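Local coordinates for protein formimidoylglutamase (Bacillus subtilis, PDB 3M1R) that catalyses the manganese-dependent hydrolysis of N-formimidoyl-L-glutamate to L-glutamate and formamide, a step of histidine degradation, at residues 23-28 with 66-71; 27-32 with 85-90; 215-220 with 263-268; 220-225 with 271-276. One frame throughout, in Å; residues are numbered along the deposited sequence.

Contact 1. Residues 23-28 with 66-71; sequences TKMSDL and QALKHS
At the C-terminal end of helix 60-69, the turn that leads into strand 29-31, outermost of the sheet within this chain, takes up carbonyls at and just beyond the end of the helix, and Ser26 and Met25 make the bonds. Lys69 O accepts twice from Ser26: the backbone N lies in the carbonyl plane on a lone pair at 3.1 Å, while OG of Ser26 reaches Lys69 O at 3.0 Å from a direction tilted out of that plane. The hydroxyl comes to this place because OG stands between the backbone N and the carbonyl carbon (chi1 44°). Two residues on, Ser71 O receives Met25 N at 2.9 Å, nearly along the C=O axis. The selenomethionine Met25 sets CB 3.2 Å from Leu68 O and brings CG against CD1 of Leu68, while Leu310 of helix 300-318 packs on both side chains. An alanine in place of Ser26 would probably cost Lys69 O its hydroxyl donor and leave the backbone N to hold that carbonyl alone within this contact. Carbonyls at a helix C-terminus lack the next turn's N-H groups, and here Lys69 O obtains two donors from a single residue of the turn.

Contact 2. Residues 27-32 with 85-90; sequences DLIATW and ELLYDL
Tyr88 presents both faces of its ring to aliphatic or aromatic carbon: CD1 of Trp32 lies 3.5 Å above one face, offset toward the rim, and CD1 of Leu86, two residues earlier in the chain, sits over the centre of the other. Carbonyl oxygens of Ala30 and Thr31 lie near the ring plane at its edge. The Trp32 pairing is edge-to-face, with the five-membered ring centroid 4.8 Å from that of Tyr88 and the planes at 66°. Trp32 in turn takes Leu90 CD2 over one face as a CH-pi contact, 3.7 Å from CD2 to the centroid of the five-membered ring. With CG anti to the backbone N (chi1 -173°), the indole starts out beside its own carbonyl carbon, and its NE1 is bonded to Gln35 O. An alanine in place of Trp32 would probably uncover one face of Tyr88 and leave Leu90 CD2 without its aromatic partner.

Strand 29-31 runs parallel to 87-90 as the outermost strand, within this chain, of the large parallel sheet of the arginase fold. Leu87 N donates to Leu28 O at 2.8 Å and Asp89 N to Ala30 O at 2.9 Å, while Leu87 O and Asp89 O accept from Ala30 N and Trp32 N. On the face carrying Ile29, Leu87 and Asp89, the first two lie side by side, CG1 of Ile29 4.1 Å from CD2 of Leu87. Ile29 CG2 also meets Asp89 CB, whose carboxylate OD2 forms a salt bridge with Arg65 of helix 60-69.

Contact 3. Residues 215-220 with 263-268; sequences DMIREK and GGLYTD
The backbones of Arg218 and Leu265 stay well apart, their CA atoms 9.1 Å from each other even though no other pair across the two segments is nearer, and side chains span the interval between helix 214-220 and the chain entering helix 267-278. Arg218 does most of the reaching. Its chain bends at chi2 (-87°), and NH2 comes to 3.5 Å from CD1 of Tyr266 and 3.6 Å from CE1 of the same ring. The guanidinium and ring planes are only 9° apart, but NH2 approaches the ring obliquely. The same nitrogen is 3.4 Å from Gly264 O, and that oxygen lies 4.0 Å above the plane of the Tyr266 ring, over its centre. The strongest partner of the guanidinium lies in the first turn of the second helix, where NH1 forms a salt bridge with Glu269; OE1 of the same carboxylate accepts from Tyr266 N, so one acid ties the arginine to the residue at the N-cap position. Deeper in, Ile217 CG2 and Leu265 CD2 meet at 4.3 Å, and Leu222 of the following helix packs on both residues. The arrangement belongs to the alpha/beta architecture of the arginase family: a loop that passes near the metal site, with the side chain of Leu265 about 9 Å from that of Asp153, a metal ligand, turns here into helix 267-278 and is held to its helical neighbour.

Contact 4. Residues 220-225 with 271-276; sequences KGLIPT and LEAVKY
Ile223 and Leu222 bring their side-chain ends to Ala273, the small residue on which the two helices meet. CD2 of Leu222 lies 3.5 Å from Ala273 CB, and its CG is close behind. Ile223 works through CD1 alone, which sits 3.6 Å from Ala273 CA, 3.9 Å from Glu272 O and 4.0 Å from Tyr276 CB. CG1 stands anti to the carbonyl carbon (chi1 -59°), and chi2 of -78° then turns CD1 in among Glu272 O, Ala273 and Tyr276 CB. No hydrogen bond crosses; the side chains that meet do so through carbon, and Ile223 and Ala273 are the nearest backbone positions, their CA atoms 6.0 Å apart.

Helices 222-234 and 267-278 are among the helices that flank the parallel sheet of this arginase-family fold. Ile226, one turn beyond Leu222, extends the apolar contact along the first helix by packing on both Ala273 and Tyr276. On the other helix, Leu271 and Val274 turn to helix 300-318, where they meet Val308 and Ala312 respectively.

The start of their helix probably helps to place Leu222 and Ile223. Gly221 both ends helix 214-220, with positive phi (93°), and occupies the N-cap position of the next; a CB there would be crowded by Pro224 CD. Gly221 O accepts from Thr225 N and again from Thr225 OG1, the hydroxyl at 2.8 Å and above the carbonyl plane.

In the fold
The four contacts form two pairs within one parallel alpha/beta fold. Contacts 1 and 2 share Asp27 and Leu28, lie with centres 10 Å apart, and join through Met25 CE, 3.5 Å from Leu87 CD2, so the turn packs against the second strand of contact 2. Contacts 3 and 4 also have centres 10 Å apart: Leu265 CD1 meets Leu222 CD2 at 4.0 Å, and both use helix 267-278. Between the pairs no atoms touch, and contacts 2 and 3 lie on opposite sides of the chain's centre, centres 34 Å apart. In contact 3, Gly264 lies about 11 Å from a bound calcium ion; in contact 4, Leu222 is about 11 Å from Asp153 between side chains. Contacts 1 and 2 lie away from the site.

Contact 1. Residues 23-28 with 66-71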
# COMPACT_ATOMS: atom_id res chain seq x y z
N THR D 23 -14.36 -3.70 -30.13
CA THR D 23 -15.18 -4.75 -29.55
C THR D 23 -14.40 -5.42 -28.43
O THR D 23 -13.43 -6.13 -28.69
CB THR D 23 -15.56 -5.85 -30.54
OG1 THR D 23 -16.38 -5.29 -31.57
CG2 THR D 23 -16.34 -6.93 -29.80
N LYS D 24 -14.84 -5.18 -27.20
CA LYS D 24 -14.23 -5.77 -26.01
C LYS D 24 -15.11 -6.90 -25.53
O LYS D 24 -16.26 -7.01 -25.96
CB LYS D 24 -14.07 -4.70 -24.93
CG LYS D 24 -13.15 -3.58 -25.36
CD LYS D 24 -12.92 -2.57 -24.27
CE LYS D 24 -14.24 -1.95 -23.81
NZ LYS D 24 -14.08 -1.06 -22.61
N MSE D 25 -14.59 -7.73 -24.63
CA MSE D 25 -15.35 -8.87 -24.15
C MSE D 25 -16.66 -8.39 -23.52
O MSE D 25 -17.68 -9.08 -23.57
CB MSE D 25 -14.53 -9.72 -23.18
CG MSE D 25 -13.43 -10.52 -23.86
SE MSE D 25 -14.11 -11.81 -25.20
CE MSE D 25 -14.88 -13.11 -23.96
N SER D 26 -16.63 -7.20 -22.93
CA SER D 26 -17.84 -6.65 -22.33
C SER D 26 -18.99 -6.49 -23.33
O SER D 26 -20.15 -6.47 -22.95
CB SER D 26 -17.55 -5.30 -21.70
OG SER D 26 -16.76 -4.53 -22.58
N ASP D 27 -18.65 -6.37 -24.61
CA ASP D 27 -19.67 -6.20 -25.64
C ASP D 27 -20.26 -7.55 -26.03
O ASP D 27 -21.26 -7.61 -26.73
CB ASP D 27 -19.09 -5.50 -26.88
CG ASP D 27 -18.50 -4.14 -26.55
OD1 ASP D 27 -19.17 -3.35 -25.85
OD2 ASP D 27 -17.37 -3.85 -26.99
N LEU D 28 -19.63 -8.64 -25.57
CA LEU D 28 -20.01 -9.98 -26.04
C LEU D 28 -20.49 -10.92 -24.93
O LEU D 28 -20.93 -12.02 -25.19
CB LEU D 28 -18.83 -10.63 -26.76
CG LEU D 28 -18.38 -9.99 -28.06
CD1 LEU D 28 -17.00 -10.46 -28.39
CD2 LEU D 28 -19.34 -10.39 -29.16
N GLN D 66 -13.69 -8.77 -14.48
CA GLN D 66 -13.46 -7.38 -14.78
C GLN D 66 -12.30 -7.25 -15.76
O GLN D 66 -12.38 -6.47 -16.71
CB GLN D 66 -13.20 -6.60 -13.49
CG GLN D 66 -13.76 -5.20 -13.48
CD GLN D 66 -13.30 -4.40 -12.26
OE1 GLN D 66 -12.76 -4.96 -11.31
NE2 GLN D 66 -13.51 -3.09 -12.29
N ALA D 67 -11.22 -8.01 -15.54
CA ALA D 67 -10.07 -7.98 -16.43
C ALA D 67 -10.47 -8.49 -17.81
O ALA D 67 -10.06 -7.94 -18.84
CB ALA D 67 -8.92 -8.81 -15.89
N LEU D 68 -11.28 -9.53 -17.83
CA LEU D 68 -11.72 -10.12 -19.09
C LEU D 68 -12.59 -9.12 -19.86
O LEU D 68 -12.31 -8.81 -21.00
CB LEU D 68 -12.47 -11.44 -18.85
CG LEU D 68 -12.93 -12.16 -20.13
CD1 LEU D 68 -11.72 -12.62 -20.91
CD2 LEU D 68 -13.82 -13.35 -19.80
N LYS D 69 -13.61 -8.56 -19.20
CA LYS D 69 -14.53 -7.66 -19.88
C LYS D 69 -13.82 -6.45 -20.47
O LYS D 69 -14.29 -5.84 -21.43
CB LYS D 69 -15.65 -7.18 -18.95
CG LYS D 69 -16.73 -8.22 -18.67
CD LYS D 69 -17.65 -7.74 -17.55
CE LYS D 69 -18.83 -8.67 -17.37
NZ LYS D 69 -19.68 -8.18 -16.26
N HIS D 70 -12.68 -6.09 -19.89
CA HIS D 70 -11.98 -4.92 -20.37
C HIS D 70 -10.96 -5.21 -21.45
O HIS D 70 -10.37 -4.29 -22.00
CB HIS D 70 -11.42 -4.07 -19.22
CG HIS D 70 -12.46 -3.26 -18.51
ND1 HIS D 70 -13.12 -3.72 -17.39
CD2 HIS D 70 -12.97 -2.04 -18.78
CE1 HIS D 70 -13.98 -2.80 -16.99
NE2 HIS D 70 -13.91 -1.77 -17.82
N SER D 71 -10.78 -6.48 -21.79
CA SER D 71 -9.87 -6.87 -22.87
C SER D 71 -10.59 -6.82 -24.21
O SER D 71 -11.80 -7.05 -24.28
CB SER D 71 -9.36 -8.30 -22.67
OG SER D 71 -8.73 -8.46 -21.40

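Contact 2. Residues 27-32 with 85-90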
# COMPACT_ATOMS: atom_id res chain seq x y z
N ASP D 27 -18.65 -6.37 -24.61
CA ASP D 27 -19.67 -6.20 -25.64
C ASP D 27 -20.26 -7.55 -26.03
O ASP D 27 -21.26 -7.61 -26.73
CB ASP D 27 -19.09 -5.50 -26.88
CG ASP D 27 -18.50 -4.14 -26.55
OD1 ASP D 27 -19.17 -3.35 -25.85
OD2 ASP D 27 -17.37 -3.85 -26.99
N LEU D 28 -19.63 -8.64 -25.57
CA LEU D 28 -20.01 -9.98 -26.04
C LEU D 28 -20.49 -10.92 -24.93
O LEU D 28 -20.93 -12.02 -25.19
CB LEU D 28 -18.83 -10.63 -26.76
CG LEU D 28 -18.38 -9.99 -28.06
CD1 LEU D 28 -17.00 -10.46 -28.39
CD2 LEU D 28 -19.34 -10.39 -29.16
N ILE D 29 -20.37 -10.47 -23.69
CA ILE D 29 -20.76 -11.28 -22.54
C ILE D 29 -22.13 -10.85 -22.07
O ILE D 29 -22.35 -9.67 -21.78
CB ILE D 29 -19.75 -11.13 -21.38
CG1 ILE D 29 -18.42 -11.78 -21.73
CG2 ILE D 29 -20.32 -11.69 -20.08
CD1 ILE D 29 -17.36 -11.64 -20.61
N ALA D 30 -23.06 -11.79 -22.02
CA ALA D 30 -24.40 -11.50 -21.54
C ALA D 30 -24.73 -12.32 -20.29
O ALA D 30 -24.37 -13.49 -20.19
CB ALA D 30 -25.41 -11.79 -22.62
N THR D 31 -25.41 -11.69 -19.35
CA THR D 31 -25.98 -12.43 -18.25
C THR D 31 -26.82 -13.56 -18.83
O THR D 31 -27.54 -13.37 -19.79
CB THR D 31 -26.84 -11.53 -17.37
OG1 THR D 31 -26.07 -10.39 -16.97
CG2 THR D 31 -27.30 -12.27 -16.14
N TRP D 32 -26.71 -14.74 -18.25
CA TRP D 32 -27.45 -15.88 -18.75
C TRP D 32 -28.85 -15.81 -18.22
O TRP D 32 -29.04 -15.71 -17.02
CB TRP D 32 -26.81 -17.18 -18.28
CG TRP D 32 -27.42 -18.39 -18.88
CD1 TRP D 32 -27.65 -18.62 -20.20
CD2 TRP D 32 -27.84 -19.58 -18.19
NE1 TRP D 32 -28.20 -19.86 -20.38
CE2 TRP D 32 -28.33 -20.47 -19.17
CE3 TRP D 32 -27.86 -19.97 -16.85
CZ2 TRP D 32 -28.82 -21.73 -18.84
CZ3 TRP D 32 -28.35 -21.22 -16.54
CH2 TRP D 32 -28.83 -22.09 -17.52
N GLU D 85 -20.47 -15.46 -31.55
CA GLU D 85 -21.80 -14.96 -31.22
C GLU D 85 -21.82 -14.16 -29.92
O GLU D 85 -21.63 -12.94 -29.93
CB GLU D 85 -22.81 -16.12 -31.15
CG GLU D 85 -22.26 -17.40 -30.52
CD GLU D 85 -22.08 -18.53 -31.53
OE1 GLU D 85 -21.83 -19.68 -31.12
OE2 GLU D 85 -22.18 -18.25 -32.75
N LEU D 86 -22.06 -14.84 -28.81
CA LEU D 86 -21.97 -14.22 -27.51
C LEU D 86 -21.54 -15.27 -26.51
O LEU D 86 -21.61 -16.46 -26.79
CB LEU D 86 -23.31 -13.60 -27.10
CG LEU D 86 -24.53 -14.52 -26.98
CD1 LEU D 86 -24.36 -15.49 -25.84
CD2 LEU D 86 -25.82 -13.72 -26.80
N LEU D 87 -21.08 -14.82 -25.35
CA LEU D 87 -20.61 -15.71 -24.30
C LEU D 87 -21.47 -15.49 -23.08
O LEU D 87 -21.50 -14.39 -22.54
CB LEU D 87 -19.17 -15.38 -23.99
CG LEU D 87 -18.38 -16.28 -23.05
CD1 LEU D 87 -18.12 -17.63 -23.70
CD2 LEU D 87 -17.08 -15.58 -22.68
N TYR D 88 -22.17 -16.52 -22.62
CA TYR D 88 -23.00 -16.38 -21.42
C TYR D 88 -22.18 -16.36 -20.13
O TYR D 88 -21.15 -17.02 -20.01
CB TYR D 88 -24.09 -17.45 -21.34
CG TYR D 88 -25.23 -17.24 -22.31
CD1 TYR D 88 -26.07 -16.14 -22.21
CD2 TYR D 88 -25.46 -18.14 -23.34
CE1 TYR D 88 -27.11 -15.94 -23.10
CE2 TYR D 88 -26.49 -17.96 -24.24
CZ TYR D 88 -27.31 -16.86 -24.12
OH TYR D 88 -28.34 -16.68 -25.02
N ASP D 89 -22.65 -15.58 -19.18
CA ASP D 89 -22.17 -15.64 -17.82
C ASP D 89 -23.30 -16.28 -17.03
O ASP D 89 -24.33 -15.66 -16.80
CB ASP D 89 -21.87 -14.24 -17.29
CG ASP D 89 -21.14 -14.25 -15.97
OD1 ASP D 89 -21.22 -15.27 -15.24
OD2 ASP D 89 -20.48 -13.23 -15.67
N LEU D 90 -23.10 -17.53 -16.64
CA LEU D 90 -24.16 -18.29 -15.99
C LEU D 90 -24.48 -17.78 -14.59
O LEU D 90 -25.59 -18.01 -14.07
CB LEU D 90 -23.79 -19.78 -15.95
CG LEU D 90 -23.38 -20.38 -17.29
CD1 LEU D 90 -23.37 -21.90 -17.18
CD2 LEU D 90 -24.31 -19.91 -18.39

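Contact 3. Residues 215-220 with 263-268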
# COMPACT_ATOMS: atom_id res chain seq x y z
N ASP D 215 11.92 -28.73 -13.98
CA ASP D 215 13.25 -29.06 -14.47
C ASP D 215 13.13 -29.72 -15.84
O ASP D 215 13.83 -29.36 -16.78
CB ASP D 215 13.96 -30.01 -13.49
CG ASP D 215 15.46 -29.71 -13.35
OD1 ASP D 215 15.81 -28.90 -12.46
OD2 ASP D 215 16.28 -30.28 -14.10
N MSE D 216 12.22 -30.69 -15.93
CA MSE D 216 11.98 -31.41 -17.18
C MSE D 216 11.44 -30.47 -18.25
O MSE D 216 11.86 -30.51 -19.40
CB MSE D 216 10.99 -32.56 -16.96
CG MSE D 216 11.53 -33.71 -16.11
SE MSE D 216 10.13 -34.80 -15.30
CE MSE D 216 9.22 -35.35 -16.94
N ILE D 217 10.50 -29.61 -17.85
CA ILE D 217 9.85 -28.67 -18.75
C ILE D 217 10.88 -27.69 -19.29
O ILE D 217 10.82 -27.29 -20.45
CB ILE D 217 8.71 -27.93 -18.03
CG1 ILE D 217 7.53 -28.88 -17.81
CG2 ILE D 217 8.24 -26.72 -18.81
CD1 ILE D 217 6.52 -28.37 -16.84
N ARG D 218 11.84 -27.30 -18.46
CA ARG D 218 12.83 -26.32 -18.87
C ARG D 218 13.84 -26.88 -19.86
O ARG D 218 14.30 -26.17 -20.75
CB ARG D 218 13.55 -25.73 -17.65
CG ARG D 218 12.72 -24.67 -16.94
CD ARG D 218 12.94 -23.29 -17.55
NE ARG D 218 11.95 -22.32 -17.10
CZ ARG D 218 10.80 -22.11 -17.73
NH1 ARG D 218 10.51 -22.82 -18.82
NH2 ARG D 218 9.93 -21.22 -17.28
N GLU D 219 14.20 -28.15 -19.72
CA GLU D 219 15.12 -28.73 -20.68
C GLU D 219 14.41 -29.18 -21.95
O GLU D 219 14.96 -29.06 -23.04
CB GLU D 219 15.95 -29.87 -20.07
CG GLU D 219 15.16 -30.90 -19.31
CD GLU D 219 16.05 -31.97 -18.69
OE1 GLU D 219 16.25 -33.01 -19.37
OE2 GLU D 219 16.55 -31.77 -17.55
N LYS D 220 13.19 -29.68 -21.82
CA LYS D 220 12.46 -30.25 -22.95
C LYS D 220 11.53 -29.22 -23.61
O LYS D 220 11.24 -29.31 -24.81
CB LYS D 220 11.68 -31.49 -22.50
CG LYS D 220 10.86 -32.18 -23.57
CD LYS D 220 11.65 -33.28 -24.27
CE LYS D 220 11.90 -34.48 -23.35
NZ LYS D 220 10.64 -35.17 -22.98
N GLY D 263 11.13 -19.87 -9.64
CA GLY D 263 11.31 -21.13 -10.35
C GLY D 263 10.09 -21.67 -11.09
O GLY D 263 9.99 -22.87 -11.31
N GLY D 264 9.18 -20.79 -11.47
CA GLY D 264 7.95 -21.23 -12.11
C GLY D 264 7.81 -20.85 -13.58
O GLY D 264 8.71 -20.29 -14.19
N LEU D 265 6.65 -21.17 -14.14
CA LEU D 265 6.36 -20.86 -15.53
C LEU D 265 6.24 -19.35 -15.76
O LEU D 265 5.92 -18.59 -14.84
CB LEU D 265 5.04 -21.52 -15.94
CG LEU D 265 4.93 -23.01 -16.23
CD1 LEU D 265 3.53 -23.28 -16.80
CD2 LEU D 265 6.01 -23.43 -17.24
N TYR D 266 6.48 -18.89 -16.98
CA TYR D 266 6.20 -17.50 -17.31
C TYR D 266 4.86 -17.44 -18.06
O TYR D 266 4.49 -18.41 -18.68
CB TYR D 266 7.39 -16.87 -18.04
CG TYR D 266 8.67 -16.95 -17.19
CD1 TYR D 266 9.76 -17.72 -17.59
CD2 TYR D 266 8.75 -16.29 -15.96
CE1 TYR D 266 10.91 -17.80 -16.80
CE2 TYR D 266 9.89 -16.37 -15.17
CZ TYR D 266 10.97 -17.12 -15.59
OH TYR D 266 12.09 -17.20 -14.79
N THR D 267 4.11 -16.35 -17.94
CA THR D 267 2.73 -16.35 -18.44
C THR D 267 2.59 -16.66 -19.95
O THR D 267 1.71 -17.40 -20.34
CB THR D 267 1.98 -15.04 -18.11
OG1 THR D 267 2.15 -14.73 -16.73
CG2 THR D 267 0.49 -15.21 -18.39
N ASP D 268 3.45 -16.10 -20.78
CA ASP D 268 3.38 -16.34 -22.22
C ASP D 268 3.57 -17.83 -22.56
O ASP D 268 2.92 -18.35 -23.47
CB ASP D 268 4.39 -15.46 -22.95
CG ASP D 268 5.78 -15.59 -22.39
OD1 ASP D 268 6.40 -16.66 -22.58
OD2 ASP D 268 6.26 -14.62 -21.76

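Contact 4. Residues 220-225 with 271-276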
# COMPACT_ATOMS: atom_id res chain seq x y z
N LYS D 220 13.19 -29.68 -21.82
CA LYS D 220 12.46 -30.25 -22.95
C LYS D 220 11.53 -29.22 -23.61
O LYS D 220 11.24 -29.31 -24.81
CB LYS D 220 11.68 -31.49 -22.50
CG LYS D 220 10.86 -32.18 -23.57
CD LYS D 220 11.65 -33.28 -24.27
CE LYS D 220 11.90 -34.48 -23.35
NZ LYS D 220 10.64 -35.17 -22.98
N GLY D 221 11.09 -28.23 -22.84
CA GLY D 221 10.17 -27.22 -23.34
C GLY D 221 8.73 -27.61 -23.06
O GLY D 221 8.35 -28.77 -23.20
N LEU D 222 7.91 -26.64 -22.65
CA LEU D 222 6.53 -26.94 -22.28
C LEU D 222 5.69 -27.59 -23.40
O LEU D 222 5.08 -28.64 -23.20
CB LEU D 222 5.82 -25.70 -21.70
CG LEU D 222 4.40 -25.96 -21.20
CD1 LEU D 222 4.36 -27.19 -20.29
CD2 LEU D 222 3.81 -24.74 -20.51
N ILE D 223 5.65 -26.97 -24.58
CA ILE D 223 4.83 -27.51 -25.65
C ILE D 223 5.31 -28.91 -26.12
O ILE D 223 4.49 -29.81 -26.30
CB ILE D 223 4.71 -26.56 -26.86
CG1 ILE D 223 4.09 -25.23 -26.44
CG2 ILE D 223 3.88 -27.23 -27.94
CD1 ILE D 223 2.60 -25.28 -26.26
N PRO D 224 6.62 -29.08 -26.34
CA PRO D 224 7.09 -30.44 -26.64
C PRO D 224 6.78 -31.44 -25.51
O PRO D 224 6.43 -32.58 -25.77
CB PRO D 224 8.60 -30.26 -26.80
CG PRO D 224 8.75 -28.85 -27.26
CD PRO D 224 7.69 -28.09 -26.49
N THR D 225 6.89 -31.01 -24.26
CA THR D 225 6.56 -31.89 -23.15
C THR D 225 5.12 -32.40 -23.25
O THR D 225 4.85 -33.57 -23.02
CB THR D 225 6.76 -31.22 -21.79
OG1 THR D 225 8.16 -30.99 -21.56
CG2 THR D 225 6.23 -32.11 -20.68
N LEU D 271 0.21 -19.31 -21.62
CA LEU D 271 -0.85 -18.95 -22.56
C LEU D 271 -0.74 -19.83 -23.81
O LEU D 271 -1.75 -20.32 -24.32
CB LEU D 271 -0.80 -17.46 -22.92
CG LEU D 271 -0.99 -16.46 -21.78
CD1 LEU D 271 -0.80 -15.02 -22.28
CD2 LEU D 271 -2.37 -16.60 -21.16
N GLU D 272 0.48 -20.05 -24.29
CA GLU D 272 0.69 -20.82 -25.51
C GLU D 272 0.24 -22.26 -25.29
O GLU D 272 -0.39 -22.85 -26.15
CB GLU D 272 2.16 -20.76 -25.93
CG GLU D 272 2.41 -20.92 -27.42
CD GLU D 272 1.71 -19.85 -28.25
OE1 GLU D 272 1.44 -20.11 -29.44
OE2 GLU D 272 1.43 -18.75 -27.72
N ALA D 273 0.55 -22.79 -24.11
CA ALA D 273 0.22 -24.18 -23.79
C ALA D 273 -1.29 -24.40 -23.69
O ALA D 273 -1.83 -25.35 -24.25
CB ALA D 273 0.91 -24.61 -22.48
N VAL D 274 -1.96 -23.51 -22.96
CA VAL D 274 -3.42 -23.50 -22.93
C VAL D 274 -4.05 -23.41 -24.35
O VAL D 274 -5.00 -24.14 -24.66
CB VAL D 274 -3.93 -22.36 -22.04
CG1 VAL D 274 -5.43 -22.24 -22.14
CG2 VAL D 274 -3.49 -22.60 -20.60
N LYS D 275 -3.53 -22.53 -25.21
CA LYS D 275 -4.09 -22.44 -26.57
C LYS D 275 -3.91 -23.76 -27.33
O LYS D 275 -4.84 -24.25 -27.96
CB LYS D 275 -3.52 -21.26 -27.36
CG LYS D 275 -3.87 -21.36 -28.87
CD LYS D 275 -3.41 -20.16 -29.71
CE LYS D 275 -1.97 -19.72 -29.41
NZ LYS D 275 -1.87 -18.68 -28.31
N TYR D 276 -2.73 -24.35 -27.25
CA TYR D 276 -2.48 -25.67 -27.81
C TYR D 276 -3.50 -26.71 -27.34
O TYR D 276 -4.20 -27.31 -28.16
CB TYR D 276 -1.06 -26.14 -27.48
CG TYR D 276 -0.72 -27.46 -28.14
CD1 TYR D 276 -0.56 -27.54 -29.52
CD2 TYR D 276 -0.56 -28.61 -27.40
CE1 TYR D 276 -0.25 -28.75 -30.14
CE2 TYR D 276 -0.25 -29.82 -28.01
CZ TYR D 276 -0.10 -29.88 -29.37
OH TYR D 276 0.21 -31.08 -29.97